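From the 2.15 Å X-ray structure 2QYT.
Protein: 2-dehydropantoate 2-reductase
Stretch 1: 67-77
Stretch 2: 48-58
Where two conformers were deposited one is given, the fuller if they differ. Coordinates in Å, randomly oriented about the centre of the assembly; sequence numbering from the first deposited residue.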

# COMPACT_ATOMS: atom_id res chain seq x y z
N PHE A 67 -0.54 16.06 -15.90
CA PHE A 67 0.77 15.78 -16.47
C PHE A 67 0.94 14.41 -17.15
O PHE A 67 0.22 13.47 -16.84
CB PHE A 67 1.94 16.07 -15.47
CG PHE A 67 1.95 15.19 -14.24
CD1 PHE A 67 1.27 15.58 -13.08
CD2 PHE A 67 2.64 13.99 -14.24
CE1 PHE A 67 1.26 14.74 -11.95
CE2 PHE A 67 2.68 13.17 -13.13
CZ PHE A 67 1.99 13.52 -11.97
N LEU A 68 1.92 14.32 -18.07
CA LEU A 68 2.24 13.06 -18.69
C LEU A 68 3.68 12.61 -18.32
O LEU A 68 4.64 13.27 -18.67
CB LEU A 68 2.06 13.17 -20.23
CG LEU A 68 2.34 11.97 -21.15
CD1 LEU A 68 1.22 10.92 -20.99
CD2 LEU A 68 2.42 12.47 -22.62
N ALA A 69 3.80 11.49 -17.60
CA ALA A 69 5.07 11.00 -17.12
C ALA A 69 5.53 9.92 -18.10
O ALA A 69 4.74 9.06 -18.51
CB ALA A 69 4.88 10.38 -15.70
N ARG A 70 6.80 9.99 -18.51
CA ARG A 70 7.33 9.04 -19.46
C ARG A 70 8.35 8.13 -18.79
O ARG A 70 9.35 8.60 -18.28
CB ARG A 70 7.95 9.78 -20.65
CG ARG A 70 6.98 10.78 -21.30
CD ARG A 70 7.72 11.64 -22.32
NE ARG A 70 6.86 12.60 -23.01
CZ ARG A 70 6.20 13.60 -22.43
NH1 ARG A 70 6.23 13.81 -21.08
NH2 ARG A 70 5.48 14.38 -23.22
N PRO A 71 8.08 6.81 -18.81
CA PRO A 71 8.99 5.92 -18.09
C PRO A 71 10.20 5.54 -18.94
O PRO A 71 10.19 5.73 -20.15
CB PRO A 71 8.12 4.68 -17.87
CG PRO A 71 7.29 4.59 -19.15
CD PRO A 71 7.04 6.07 -19.57
N THR A 72 11.23 4.99 -18.31
CA THR A 72 12.36 4.41 -19.05
C THR A 72 11.82 3.22 -19.81
O THR A 72 12.19 3.00 -20.94
CB THR A 72 13.49 3.93 -18.11
OG1 THR A 72 13.74 4.99 -17.19
CG2 THR A 72 14.84 3.57 -18.90
N CYS A 73 10.95 2.45 -19.16
CA CYS A 73 10.50 1.24 -19.80
C CYS A 73 9.12 0.95 -19.26
O CYS A 73 8.85 1.17 -18.08
CB CYS A 73 11.51 0.10 -19.52
SG CYS A 73 10.95 -1.57 -19.97
N VAL A 74 8.22 0.51 -20.15
CA VAL A 74 6.90 0.05 -19.74
C VAL A 74 6.58 -1.20 -20.56
O VAL A 74 6.81 -1.24 -21.77
CB VAL A 74 5.77 1.13 -19.88
CG1 VAL A 74 5.57 1.51 -21.39
CG2 VAL A 74 4.42 0.58 -19.32
N THR A 75 6.06 -2.21 -19.87
CA THR A 75 5.89 -3.53 -20.49
C THR A 75 4.93 -4.37 -19.64
O THR A 75 4.65 -3.98 -18.52
CB THR A 75 7.28 -4.25 -20.73
OG1 THR A 75 7.03 -5.50 -21.32
CG2 THR A 75 8.10 -4.49 -19.44
N ASP A 76 4.40 -5.48 -20.19
CA ASP A 76 3.67 -6.47 -19.38
C ASP A 76 4.57 -7.62 -18.94
O ASP A 76 4.11 -8.55 -18.33
CB ASP A 76 2.39 -7.02 -20.08
CG ASP A 76 2.65 -7.54 -21.45
OD1 ASP A 76 3.83 -7.60 -21.86
OD2 ASP A 76 1.67 -7.90 -22.14
N ASN A 77 5.86 -7.54 -19.29
CA ASN A 77 6.80 -8.65 -19.04
C ASN A 77 8.00 -8.29 -18.14
O ASN A 77 8.97 -7.71 -18.62
CB ASN A 77 7.29 -9.20 -20.35
CG ASN A 77 7.95 -10.59 -20.22
OD1 ASN A 77 8.39 -11.04 -19.14
ND2 ASN A 77 8.03 -11.27 -21.35
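Stretch 2, residues 48-58: HLEAIRAAGGL

A chain that leaves a helix and turns into a strand often packs twice against the same neighbour, first through side chains and then through its backbone, and residues 48-58 of 2-dehydropantoate 2-reductase illustrate the principle. Residues from His 48 onward continue a helix that began earlier in the chain; Gly 56 leaves it with positive phi (64/20), Gly 57 is almost fully extended (175/177), and Leu 58 has beta values (-100/129). Stretch 1 offers two strand segments, 67-69 and 73-75, joined by a loop.

At Phe 67 the contact is slight, and the side chain, with chi1 p, comes no nearer to stretch 2 than the 5.2 Å between Phe 67 CD2 and Leu 58 O. Leu 68, a t/p rotamer, reaches back to the turn: its CD1 lies 3.4 Å from Gly 57 C and 4.2 Å from Ala 55 CB, while its CA makes a CA-H...O contact of 3.6 Å with Leu 58 O. Ala 69 carries the backbone pairing. Its N donates to Leu 58 O at 2.9 Å, nearly straight at 171°, and Leu 58 N donates to Ala 69 O at 2.8 Å. This pair of bonds defines an antiparallel bridge, with the side chains of Ala 69 and Leu 58 on the same face of the sheet.

Beside the bridge the backbones come close, Arg 70 CA lying 4.3 Å from Gly 57 CA. Glycine suits this spot: a CB on Gly 57 would fall 2.4 Å from Ala 69 O, a clash. Arg 70 also places its CG 3.2 Å from Gly 56 O, and Pro 71 CD stands 4.3 Å from Gly 57 CA. Thr 72 and Cys 73 then carry the chain out of contact.

The second strand returns to the helix, running roughly antiparallel to it, with a signed crossing angle of -147° and axes 8.9 Å apart at closest approach. Val 74 points toward the helix and fits between two of its successive turns: CG2 meets Leu 49 CD1 at 3.9 Å, and CG1 meets Ile 52 CG2 at 4.0 Å. Its carbonyl is used as well, since Arg 53 NH1 donates a weak hydrogen bond of 3.1 Å to Val 74 O. Thr 75 directs its CB away overall, yet its CA remains 3.9 Å from Leu 49 CD1. Asp 76 extends the contact, its CG 3.7 Å from Leu 49 CD2, before Asn 77 passes beyond reach and caps the helix that follows.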

# COMPACT_ATOMS: atom_id res chain seq x y z
N HIS A 48 -4.57 -0.69 -20.66
CA HIS A 48 -3.78 0.26 -19.89
C HIS A 48 -2.36 0.34 -20.50
O HIS A 48 -1.93 1.40 -20.95
CB HIS A 48 -3.76 -0.18 -18.44
CG HIS A 48 -3.27 0.86 -17.49
ND1 HIS A 48 -3.57 2.21 -17.61
CD2 HIS A 48 -2.53 0.75 -16.36
CE1 HIS A 48 -3.04 2.88 -16.60
NE2 HIS A 48 -2.36 2.02 -15.85
N LEU A 49 -1.67 -0.79 -20.55
CA LEU A 49 -0.39 -0.88 -21.26
C LEU A 49 -0.45 -0.28 -22.66
O LEU A 49 0.42 0.54 -23.02
CB LEU A 49 0.11 -2.34 -21.35
CG LEU A 49 1.30 -2.60 -22.29
CD1 LEU A 49 2.55 -1.87 -21.72
CD2 LEU A 49 1.58 -4.10 -22.42
N GLU A 50 -1.44 -0.66 -23.47
CA GLU A 50 -1.50 -0.13 -24.84
C GLU A 50 -1.71 1.40 -24.94
O GLU A 50 -1.09 2.05 -25.81
CB GLU A 50 -2.48 -0.92 -25.73
CG GLU A 50 -1.92 -2.34 -26.11
CD GLU A 50 -0.42 -2.33 -26.66
OE1 GLU A 50 -0.16 -1.58 -27.66
OE2 GLU A 50 0.49 -3.06 -26.10
N ALA A 51 -2.55 1.97 -24.07
CA ALA A 51 -2.80 3.40 -24.07
C ALA A 51 -1.56 4.19 -23.62
O ALA A 51 -1.30 5.28 -24.13
CB ALA A 51 -3.96 3.73 -23.15
N ILE A 52 -0.84 3.66 -22.64
CA ILE A 52 0.44 4.24 -22.18
C ILE A 52 1.42 4.26 -23.34
O ILE A 52 1.99 5.31 -23.60
CB ILE A 52 1.00 3.45 -21.00
CG1 ILE A 52 0.05 3.62 -19.80
CG2 ILE A 52 2.41 3.90 -20.62
CD1 ILE A 52 0.44 2.82 -18.62
N ARG A 53 1.56 3.15 -24.08
CA ARG A 53 2.56 3.12 -25.17
C ARG A 53 2.18 4.11 -26.27
O ARG A 53 3.06 4.72 -26.88
CB ARG A 53 2.83 1.69 -25.73
CG ARG A 53 3.25 0.69 -24.63
CD ARG A 53 4.43 -0.26 -24.89
NE ARG A 53 3.97 -1.61 -25.16
CZ ARG A 53 4.55 -2.76 -24.81
NH1 ARG A 53 5.71 -2.84 -24.15
NH2 ARG A 53 3.93 -3.87 -25.16
N ALA A 54 0.89 4.23 -26.56
CA ALA A 54 0.42 5.14 -27.60
C ALA A 54 0.59 6.62 -27.22
O ALA A 54 0.94 7.45 -28.08
CB ALA A 54 -1.05 4.83 -27.96
N ALA A 55 0.35 6.95 -25.96
CA ALA A 55 0.54 8.32 -25.48
C ALA A 55 2.02 8.60 -25.25
O ALA A 55 2.42 9.73 -25.05
CB ALA A 55 -0.26 8.59 -24.20
N GLY A 56 2.85 7.56 -25.28
CA GLY A 56 4.23 7.68 -24.81
C GLY A 56 4.33 8.00 -23.30
O GLY A 56 5.37 8.49 -22.83
N GLY A 57 3.29 7.74 -22.52
CA GLY A 57 3.46 7.92 -21.08
C GLY A 57 2.17 7.70 -20.34
O GLY A 57 1.14 7.49 -20.96
N LEU A 58 2.24 7.80 -19.01
CA LEU A 58 1.07 7.69 -18.16
C LEU A 58 0.62 9.09 -17.78
O LEU A 58 1.42 9.90 -17.28
CB LEU A 58 1.39 6.89 -16.87
CG LEU A 58 0.30 6.76 -15.80
CD1 LEU A 58 -0.95 6.06 -16.32
CD2 LEU A 58 0.87 6.01 -14.59